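Local coordinates for protein polymeric immunoglobulin receptor (Mus musculus, PDB 4NOF) that probably binds polymeric immunoglobulins and carries them across epithelia, its shed ectodomain remaining attached to them as secretory component, at residues 15-20 with 79-85; 34-38 with 50-54; 87-93 with 104-110. One frame throughout, in Å; residues are numbered along the deposited sequence.

How the contacts relate
Followed from the N terminus, this V-set domain shows how a beta sandwich is tied together by contacts of different reach. Residues 15-20 leave strand 11-16 and meet 79-85, so contact 1 closes the longest loop, joining the ends of strands that belong to different sheets. Nested within that loop, contact 2 (34-38 with 50-54) pairs two strands at the edge of the five-stranded sheet. Contact 3 (87-93 with 104-110) follows in series and builds the middle of that same sheet. Leu38 of contact 2 packs against Tyr91 of contact 3, while a probable hydrogen bond from Lys15 N to Gln109 O links contacts 1 and 3.

Contact 1 (15-20 with 79-85); sequences KDIGRN and NISHLTH. With NAG (2-acetamido-2-deoxy-beta-D-glucopyranose), chain C.
With chi1 at 79°, the amide of Asn20 stands between its own backbone N and carbonyl carbon, whereas CG of Asn79 lies anti to its N (chi1 -174°); together the two rotations bring ND2 of Asn79 to 3.0 Å from OD1 of Asn20. The amide planes are turned 49° apart; the bond leaves in the plane of the Asn79 amide and arrives above the carbonyl plane of Asn20. Asn20 ND2 is spent otherwise, bonded covalently at 1.5 Å to C1 of the N-acetylglucosamine, an N-glycosylation site of the Asn-X-Thr type. Thr22, the threonine of that sequon, is also hydrogen-bonded to Asn79 ND2, so that one amide nitrogen links the glycan-bearing asparagine to the threonine of its sequon.

Beyond the sugar, backbone bonds take over. A type II turn from Asp16 to Arg19, with Gly18 at its positive-phi corner, presents Gly18 N to Leu83 O at 2.7 Å and Arg19 O to Leu83 N at 3.0 Å. One water bridges Gly18 O and His82 N. Leu83 leans its CD1 on CB of Lys15 at 3.7 Å, and CG1 of Ile17 reaches Leu83 O at 3.4 Å.

Leu83 also touches Val21 of strand 21-26 and Leu108 of strand 102-111, so the contact closes one end of the sandwich, where strands 11-16 and 75-80 run out from opposite sheets.

Contact 2 (34-38 with 50-54); sequences SKKSL and IDSTE
Ser52 holds Lys36 at both ends of its backbone: its OG accepts from Lys36 N at 2.9 Å in an almost straight bond (175°), and its own N donates to Lys36 O, also at 2.9 Å but more bent. The hydroxyl thus stands where a strand carbonyl would be expected, with OG placed between backbone N and carbonyl carbon by a chi1 of 56°. Two residues further in, past the non-hydrogen-bonded pair Ser37-Asp51, Leu38 N meets Ile50 O at 2.9 Å; the return bond from Ile50 N to Leu38 O is weak.

Asp51 shapes the chain that follows. Its OD1 accepts from Thr53 N at 2.9 Å, an Asx turn, and from the Thr53 hydroxyl, both from the same face of the carboxylate. Its other oxygen, OD2, reaches Lys35 NZ through a water that bonds to both, the charged atoms themselves being 4.3 Å apart.

Packing is lighter. CB of Ser37 lies 3.8 Å from CB of Asp51 on one face of the sheet, while on the other Leu38 and Ile50 both rest on Val78 of the facing sheet.

In this hairpin of strands 36-41 and 46-51, also stapled by the Cys39-Cys46 disulfide, a serine side chain carries the ladder past the last strand pair, and the water between lysine and aspartate probably makes for a weaker attraction than a direct salt bridge.

Contact 3 (87-93 with 104-110); sequences DAGLYIC and KNVDLQV
Strands 89-95 and 102-111 form an antiparallel hairpin in the middle of the five-stranded sheet, the F-G pair of a V-set domain, and Tyr91 and Val106 meet near its centre. Tyr91 N donates to Val106 O at 2.8 Å and its O accepts from Val106 N. Matching two-way pairs join Gly89 to Leu108 and Cys93 to Lys104, making six backbone bonds in all. The strands are noticeably twisted, their directions 148° apart.

On the interior face, CE1 of the Tyr91 ring approaches CB of Leu108 at 4.0 Å, and SG of Cys93 lies 4.1 Å from CG2 of Val106. Cys93 is disulfide-bonded to Cys25, the bond that pins the two sheets together in immunoglobulin domains. The ring also makes the tyrosine corner familiar from this fold: chi1 of -65° sets CG anti to the carbonyl carbon, and the hydroxyl swings back to Asp87 O, four residues earlier, at 2.6 Å. That bond lies in the carbonyl plane, on a lone pair; the Tyr60 hydroxyl meets the same Tyr91 oxygen, and the Asp87 carboxylate forms a salt bridge with Arg63. A phenylalanine at this position would probably leave both Asp87 O and the Tyr60 hydroxyl without their partner and the turn leading into the strand less firmly fixed.

Across the outer face, CD2 of Leu90 rests on CG of Asp107 at 3.8 Å. Next along, CG1 of Ile92 lies beside OD1 of Asn105, whose ND2 bonds to Ser8 O.

Contact 1 (15-20 with 79-85)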
loop_
_atom_site.group_PDB
_atom_site.type_symbol
_atom_site.label_atom_id
_atom_site.label_comp_id
_atom_site.label_asym_id
_atom_site.label_seq_id
_atom_site.Cartn_x
_atom_site.Cartn_y
_atom_site.Cartn_z
ATOM N N LYS A 15 2.336 -8.832 10.725
ATOM C CA LYS A 15 1.088 -8.842 11.464
ATOM C C LYS A 15 0.501 -10.252 11.553
ATOM O O LYS A 15 0.663 -11.069 10.660
ATOM C CB LYS A 15 0.067 -7.943 10.797
ATOM C CG LYS A 15 0.401 -6.459 10.797
ATOM C CD LYS A 15 0.357 -5.823 12.183
ATOM C CE LYS A 15 0.948 -4.426 12.144
ATOM N NZ LYS A 15 0.900 -3.757 13.475
ATOM N N ASP A 16 -0.193 -10.523 12.645
ATOM C CA ASP A 16 -0.974 -11.760 12.752
ATOM C C ASP A 16 -2.244 -11.729 11.905
ATOM O O ASP A 16 -2.852 -10.688 11.694
ATOM C CB ASP A 16 -1.392 -11.966 14.211
ATOM C CG ASP A 16 -0.274 -12.467 15.081
ATOM O OD1 ASP A 16 0.844 -12.767 14.576
ATOM O OD2 ASP A 16 -0.555 -12.595 16.303
ATOM N N ILE A 17 -2.642 -12.888 11.420
ATOM C CA ILE A 17 -3.871 -13.030 10.680
ATOM C C ILE A 17 -5.041 -12.436 11.477
ATOM O O ILE A 17 -5.093 -12.549 12.701
ATOM C CB ILE A 17 -4.122 -14.511 10.298
ATOM C CG1 ILE A 17 -5.282 -14.630 9.316
ATOM C CG2 ILE A 17 -4.356 -15.379 11.517
ATOM C CD1 ILE A 17 -5.263 -15.945 8.576
ATOM N N GLY A 18 -5.952 -11.777 10.750
ATOM C CA GLY A 18 -7.075 -11.032 11.329
ATOM C C GLY A 18 -6.847 -9.669 11.947
ATOM O O GLY A 18 -7.819 -9.017 12.337
ATOM N N ARG A 19 -5.595 -9.237 12.084
ATOM C CA ARG A 19 -5.271 -7.921 12.615
ATOM C C ARG A 19 -5.333 -6.864 11.460
ATOM O O ARG A 19 -5.790 -7.167 10.360
ATOM C CB ARG A 19 -3.901 -7.957 13.282
ATOM C CG ARG A 19 -3.798 -8.991 14.429
ATOM C CD ARG A 19 -4.900 -8.807 15.465
ATOM N NE ARG A 19 -4.731 -9.630 16.677
ATOM C CZ ARG A 19 -5.360 -10.784 16.923
ATOM N NH1 ARG A 19 -6.195 -11.329 16.030
ATOM N NH2 ARG A 19 -5.141 -11.416 18.075
ATOM N N ASN A 20 -4.984 -5.626 11.778
ATOM C CA ASN A 20 -4.947 -4.546 10.778
ATOM C C ASN A 20 -3.558 -3.982 10.661
ATOM O O ASN A 20 -2.746 -4.107 11.571
ATOM C CB ASN A 20 -5.968 -3.444 11.085
ATOM C CG ASN A 20 -5.510 -2.484 12.173
ATOM O OD1 ASN A 20 -4.763 -1.521 11.928
ATOM N ND2 ASN A 20 -5.965 -2.753 13.400
ATOM N N ASN A 79 -4.939 1.830 5.408
ATOM C CA ASN A 79 -5.195 0.851 6.433
ATOM C C ASN A 79 -5.839 -0.328 5.791
ATOM O O ASN A 79 -6.786 -0.169 5.046
ATOM C CB ASN A 79 -6.093 1.381 7.559
ATOM C CG ASN A 79 -6.215 0.373 8.703
ATOM O OD1 ASN A 79 -7.175 -0.362 8.751
ATOM N ND2 ASN A 79 -5.200 0.279 9.548
ATOM N N ILE A 80 -5.321 -1.519 6.063
ATOM C CA ILE A 80 -5.984 -2.739 5.651
ATOM C C ILE A 80 -6.333 -3.544 6.876
ATOM O O ILE A 80 -5.454 -3.890 7.667
ATOM C CB ILE A 80 -5.123 -3.599 4.688
ATOM C CG1 ILE A 80 -4.695 -2.801 3.455
ATOM C CG2 ILE A 80 -5.884 -4.832 4.242
ATOM C CD1 ILE A 80 -3.606 -3.460 2.681
ATOM N N SER A 81 -7.619 -3.814 7.034
ATOM C CA SER A 81 -8.095 -4.578 8.198
ATOM C C SER A 81 -8.431 -6.039 7.861
ATOM O O SER A 81 -8.508 -6.429 6.709
ATOM C CB SER A 81 -9.309 -3.888 8.789
ATOM O OG SER A 81 -10.369 -3.856 7.869
ATOM N N HIS A 82 -8.652 -6.835 8.902
ATOM C CA HIS A 82 -9.034 -8.235 8.748
ATOM C C HIS A 82 -8.076 -8.974 7.827
ATOM O O HIS A 82 -8.472 -9.644 6.881
ATOM C CB HIS A 82 -10.477 -8.330 8.220
ATOM C CG HIS A 82 -11.479 -7.682 9.126
ATOM N ND1 HIS A 82 -12.228 -6.586 8.753
ATOM C CD2 HIS A 82 -11.803 -7.934 10.418
ATOM C CE1 HIS A 82 -12.992 -6.210 9.766
ATOM N NE2 HIS A 82 -12.751 -7.009 10.789
ATOM N N LEU A 83 -6.787 -8.840 8.111
ATOM C CA LEU A 83 -5.772 -9.431 7.251
ATOM C C LEU A 83 -5.930 -10.932 7.066
ATOM O O LEU A 83 -6.247 -11.648 8.030
ATOM C CB LEU A 83 -4.401 -9.136 7.797
ATOM C CG LEU A 83 -3.990 -7.665 7.685
ATOM C CD1 LEU A 83 -2.786 -7.379 8.570
ATOM C CD2 LEU A 83 -3.683 -7.324 6.243
ATOM N N THR A 84 -5.725 -11.372 5.828
ATOM C CA THR A 84 -5.718 -12.776 5.422
ATOM C C THR A 84 -4.338 -13.204 4.935
ATOM O O THR A 84 -3.494 -12.368 4.579
ATOM C CB THR A 84 -6.694 -13.052 4.255
ATOM O OG1 THR A 84 -6.267 -12.393 3.050
ATOM C CG2 THR A 84 -8.102 -12.602 4.618
ATOM N N HIS A 85 -4.086 -14.507 4.888
ATOM C CA HIS A 85 -2.791 -14.915 4.375
ATOM C C HIS A 85 -2.585 -14.481 2.914
ATOM O O HIS A 85 -1.473 -14.169 2.496
ATOM C CB HIS A 85 -2.502 -16.402 4.538
ATOM C CG HIS A 85 -1.074 -16.731 4.246
ATOM N ND1 HIS A 85 -0.675 -17.387 3.102
ATOM C CD2 HIS A 85 0.061 -16.427 4.923
ATOM C CE1 HIS A 85 0.642 -17.505 3.105
ATOM N NE2 HIS A 85 1.111 -16.927 4.197
HETATM C C1 NAG C . -5.646 -1.970 14.578
HETATM C C2 NAG C . -6.710 -2.032 15.666
HETATM C C3 NAG C . -6.282 -1.190 16.863
HETATM C C4 NAG C . -4.889 -1.585 17.337
HETATM C C5 NAG C . -3.914 -1.550 16.161
HETATM C C6 NAG C . -2.525 -2.049 16.537
HETATM C C7 NAG C . -8.965 -2.418 14.765
HETATM C C8 NAG C . -10.257 -1.819 14.275
HETATM N N2 NAG C . -8.000 -1.585 15.168
HETATM O O3 NAG C . -7.206 -1.372 17.912
HETATM O O4 NAG C . -4.471 -0.694 18.356
HETATM O O5 NAG C . -4.404 -2.380 15.128
HETATM O O6 NAG C . -1.587 -1.498 15.640
HETATM O O7 NAG C . -8.849 -3.636 14.779
HETATM O O HOH W 1 -8.711 -6.291 11.703
#

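Contact 2 (34-38 with 50-54)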
loop_
_atom_site.group_PDB
_atom_site.type_symbol
_atom_site.label_atom_id
_atom_site.label_comp_id
_atom_site.label_asym_id
_atom_site.label_seq_id
_atom_site.Cartn_x
_atom_site.Cartn_y
_atom_site.Cartn_z
ATOM N N SER A 34 -1.321 14.732 -7.395
ATOM C CA SER A 34 -1.514 13.570 -8.231
ATOM C C SER A 34 -2.279 12.450 -7.507
ATOM O O SER A 34 -2.460 12.478 -6.305
ATOM C CB SER A 34 -0.174 12.980 -8.669
ATOM O OG SER A 34 0.832 13.942 -8.965
ATOM N N LYS A 35 -2.697 11.482 -8.290
ATOM C CA LYS A 35 -3.396 10.305 -7.772
ATOM C C LYS A 35 -2.479 9.570 -6.802
ATOM O O LYS A 35 -1.241 9.506 -6.982
ATOM C CB LYS A 35 -3.815 9.377 -8.919
ATOM C CG LYS A 35 -4.627 8.163 -8.501
ATOM C CD LYS A 35 -5.149 7.374 -9.709
ATOM C CE LYS A 35 -3.999 6.707 -10.444
ATOM N NZ LYS A 35 -4.475 5.756 -11.490
ATOM N N LYS A 36 -3.087 9.058 -5.736
ATOM C CA LYS A 36 -2.391 8.276 -4.730
ATOM C C LYS A 36 -2.941 6.880 -4.813
ATOM O O LYS A 36 -4.130 6.719 -4.905
ATOM C CB LYS A 36 -2.638 8.785 -3.308
ATOM C CG LYS A 36 -2.409 10.289 -3.026
ATOM C CD LYS A 36 -1.058 10.767 -3.406
ATOM C CE LYS A 36 -0.846 12.225 -2.902
ATOM N NZ LYS A 36 -1.867 13.202 -3.401
ATOM N N SER A 37 -2.072 5.871 -4.782
ATOM C CA SER A 37 -2.546 4.496 -4.970
ATOM C C SER A 37 -1.673 3.524 -4.198
ATOM O O SER A 37 -0.506 3.801 -3.903
ATOM C CB SER A 37 -2.546 4.113 -6.456
ATOM O OG SER A 37 -1.253 4.038 -7.025
ATOM N N LEU A 38 -2.264 2.371 -3.895
ATOM C CA LEU A 38 -1.514 1.201 -3.452
ATOM C C LEU A 38 -1.843 0.058 -4.392
ATOM O O LEU A 38 -3.022 -0.171 -4.716
ATOM C CB LEU A 38 -1.896 0.818 -2.016
ATOM C CG LEU A 38 -1.120 -0.328 -1.342
ATOM C CD1 LEU A 38 0.312 0.089 -1.061
ATOM C CD2 LEU A 38 -1.820 -0.797 -0.070
ATOM N N ILE A 50 -6.223 -0.000 -3.806
ATOM C CA ILE A 50 -7.121 1.140 -3.584
ATOM C C ILE A 50 -6.437 2.390 -4.080
ATOM O O ILE A 50 -5.196 2.500 -4.010
ATOM C CB ILE A 50 -7.486 1.265 -2.078
ATOM C CG1 ILE A 50 -8.537 2.329 -1.829
ATOM C CG2 ILE A 50 -6.229 1.501 -1.221
ATOM C CD1 ILE A 50 -9.156 2.235 -0.457
ATOM N N ASP A 51 -7.222 3.332 -4.595
ATOM C CA ASP A 51 -6.664 4.631 -4.959
ATOM C C ASP A 51 -7.529 5.794 -4.493
ATOM O O ASP A 51 -8.626 5.611 -4.018
ATOM C CB ASP A 51 -6.300 4.709 -6.446
ATOM C CG ASP A 51 -7.486 4.753 -7.380
ATOM O OD1 ASP A 51 -8.584 5.248 -7.039
ATOM O OD2 ASP A 51 -7.264 4.340 -8.554
ATOM N N SER A 52 -6.986 6.992 -4.642
ATOM C CA SER A 52 -7.598 8.219 -4.112
ATOM C C SER A 52 -8.785 8.685 -4.962
ATOM O O SER A 52 -9.422 9.703 -4.616
ATOM C CB SER A 52 -6.558 9.340 -4.036
ATOM O OG SER A 52 -5.936 9.597 -5.260
ATOM N N THR A 53 -9.049 7.983 -6.079
ATOM C CA THR A 53 -10.283 8.193 -6.867
ATOM C C THR A 53 -11.441 7.316 -6.367
ATOM O O THR A 53 -12.504 7.314 -6.983
ATOM C CB THR A 53 -10.087 7.931 -8.384
ATOM O OG1 THR A 53 -10.048 6.507 -8.633
ATOM C CG2 THR A 53 -8.859 8.602 -8.934
ATOM N N GLU A 54 -11.206 6.576 -5.270
ATOM C CA GLU A 54 -12.135 5.708 -4.568
ATOM C C GLU A 54 -12.332 4.358 -5.243
ATOM O O GLU A 54 -13.191 3.614 -4.804
ATOM C CB GLU A 54 -13.483 6.388 -4.299
ATOM C CG GLU A 54 -13.363 7.625 -3.412
ATOM C CD GLU A 54 -13.122 7.273 -1.949
ATOM O OE1 GLU A 54 -13.757 6.312 -1.437
ATOM O OE2 GLU A 54 -12.311 7.966 -1.293
HETATM O O HOH W 2 -4.992 3.434 -9.647
#

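Contact 3 (87-93 with 104-110)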
loop_
_atom_site.group_PDB
_atom_site.type_symbol
_atom_site.label_atom_id
_atom_site.label_comp_id
_atom_site.label_asym_id
_atom_site.label_seq_id
_atom_site.Cartn_x
_atom_site.Cartn_y
_atom_site.Cartn_z
ATOM N N ASP A 87 -3.312 -11.677 1.691
ATOM C CA ASP A 87 -2.849 -10.275 1.708
ATOM C C ASP A 87 -1.324 -10.184 1.777
ATOM O O ASP A 87 -0.769 -9.139 1.495
ATOM C CB ASP A 87 -3.436 -9.502 2.896
ATOM C CG ASP A 87 -4.953 -9.284 2.788
ATOM O OD1 ASP A 87 -5.448 -9.105 1.649
ATOM O OD2 ASP A 87 -5.627 -9.263 3.846
ATOM N N ALA A 88 -0.649 -11.246 2.190
ATOM C CA ALA A 88 0.796 -11.189 2.306
ATOM C C ALA A 88 1.446 -10.965 0.969
ATOM O O ALA A 88 0.993 -11.482 -0.062
ATOM C CB ALA A 88 1.358 -12.459 2.942
ATOM N N GLY A 89 2.576 -10.255 1.011
ATOM C CA GLY A 89 3.424 -10.096 -0.153
ATOM C C GLY A 89 3.839 -8.647 -0.351
ATOM O O GLY A 89 3.673 -7.797 0.538
ATOM N N LEU A 90 4.383 -8.388 -1.537
ATOM C CA LEU A 90 4.902 -7.062 -1.877
ATOM C C LEU A 90 3.817 -6.164 -2.426
ATOM O O LEU A 90 2.962 -6.613 -3.193
ATOM C CB LEU A 90 6.002 -7.156 -2.946
ATOM C CG LEU A 90 7.315 -7.789 -2.448
ATOM C CD1 LEU A 90 8.213 -8.149 -3.638
ATOM C CD2 LEU A 90 8.019 -6.900 -1.441
ATOM N N TYR A 91 3.896 -4.889 -2.026
ATOM C CA TYR A 91 3.027 -3.820 -2.487
ATOM C C TYR A 91 3.892 -2.623 -2.875
ATOM O O TYR A 91 5.054 -2.492 -2.489
ATOM C CB TYR A 91 2.073 -3.377 -1.387
ATOM C CG TYR A 91 1.045 -4.387 -0.919
ATOM C CD1 TYR A 91 1.388 -5.472 -0.104
ATOM C CD2 TYR A 91 -0.311 -4.200 -1.213
ATOM C CE1 TYR A 91 0.430 -6.340 0.334
ATOM C CE2 TYR A 91 -1.275 -5.063 -0.742
ATOM C CZ TYR A 91 -0.905 -6.147 0.016
ATOM O OH TYR A 91 -1.906 -7.018 0.485
ATOM N N ILE A 92 3.306 -1.739 -3.660
ATOM C CA ILE A 92 3.935 -0.482 -4.050
ATOM C C ILE A 92 2.963 0.656 -3.779
ATOM O O ILE A 92 1.806 0.626 -4.259
ATOM C CB ILE A 92 4.382 -0.453 -5.541
ATOM C CG1 ILE A 92 5.398 -1.549 -5.845
ATOM C CG2 ILE A 92 5.016 0.880 -5.842
ATOM C CD1 ILE A 92 5.733 -1.662 -7.335
ATOM N N CYS A 93 3.425 1.621 -2.994
ATOM C CA CYS A 93 2.759 2.939 -2.833
ATOM C C CYS A 93 3.150 3.781 -3.999
ATOM O O CYS A 93 4.344 3.802 -4.360
ATOM C CB CYS A 93 3.314 3.697 -1.654
ATOM S SG CYS A 93 3.094 2.967 -0.049
ATOM N N LYS A 104 7.054 3.757 -3.091
ATOM C CA LYS A 104 7.618 3.164 -1.894
ATOM C C LYS A 104 7.295 1.667 -1.917
ATOM O O LYS A 104 6.119 1.271 -2.055
ATOM C CB LYS A 104 7.040 3.804 -0.628
ATOM C CG LYS A 104 7.476 3.171 0.704
ATOM C CD LYS A 104 8.941 3.384 0.989
ATOM C CE LYS A 104 9.376 2.528 2.164
ATOM N NZ LYS A 104 10.835 2.694 2.452
ATOM N N ASN A 105 8.332 0.844 -1.786
ATOM C CA ASN A 105 8.156 -0.579 -1.695
ATOM C C ASN A 105 7.800 -1.009 -0.252
ATOM O O ASN A 105 8.470 -0.609 0.701
ATOM C CB ASN A 105 9.442 -1.306 -2.156
ATOM C CG ASN A 105 9.719 -1.094 -3.628
ATOM O OD1 ASN A 105 8.866 -1.378 -4.470
ATOM N ND2 ASN A 105 10.896 -0.599 -3.940
ATOM N N VAL A 106 6.820 -1.903 -0.142
ATOM C CA VAL A 106 6.275 -2.389 1.097
ATOM C C VAL A 106 6.134 -3.908 1.033
ATOM O O VAL A 106 5.789 -4.473 -0.018
ATOM C CB VAL A 106 4.870 -1.772 1.324
ATOM C CG1 VAL A 106 4.153 -2.423 2.493
ATOM C CG2 VAL A 106 5.008 -0.259 1.527
ATOM N N ASP A 107 6.456 -4.595 2.132
ATOM C CA ASP A 107 6.279 -6.044 2.214
ATOM C C ASP A 107 5.426 -6.326 3.439
ATOM O O ASP A 107 5.747 -5.862 4.540
ATOM C CB ASP A 107 7.641 -6.740 2.346
ATOM C CG ASP A 107 7.602 -8.218 2.090
ATOM O OD1 ASP A 107 6.555 -8.829 1.793
ATOM O OD2 ASP A 107 8.702 -8.810 2.147
ATOM N N LEU A 108 4.292 -6.986 3.217
ATOM C CA LEU A 108 3.417 -7.402 4.288
ATOM C C LEU A 108 3.618 -8.887 4.562
ATOM O O LEU A 108 3.429 -9.731 3.704
ATOM C CB LEU A 108 1.958 -7.112 3.929
ATOM C CG LEU A 108 0.964 -7.446 5.023
ATOM C CD1 LEU A 108 1.289 -6.709 6.316
ATOM C CD2 LEU A 108 -0.442 -7.103 4.534
ATOM N N GLN A 109 4.046 -9.195 5.774
ATOM C CA GLN A 109 4.138 -10.568 6.241
ATOM C C GLN A 109 2.967 -10.801 7.179
ATOM O O GLN A 109 2.767 -10.046 8.146
ATOM C CB GLN A 109 5.490 -10.787 6.944
ATOM C CG GLN A 109 5.604 -12.179 7.570
ATOM C CD GLN A 109 6.988 -12.421 8.179
ATOM O OE1 GLN A 109 7.238 -12.090 9.341
ATOM N NE2 GLN A 109 7.880 -12.974 7.381
ATOM N N VAL A 110 2.154 -11.783 6.844
ATOM C CA VAL A 110 1.002 -12.172 7.619
ATOM C C VAL A 110 1.284 -13.544 8.232
ATOM O O VAL A 110 1.517 -14.531 7.540
ATOM C CB VAL A 110 -0.290 -12.219 6.785
ATOM C CG1 VAL A 110 -1.479 -12.589 7.680
ATOM C CG2 VAL A 110 -0.551 -10.890 6.084
#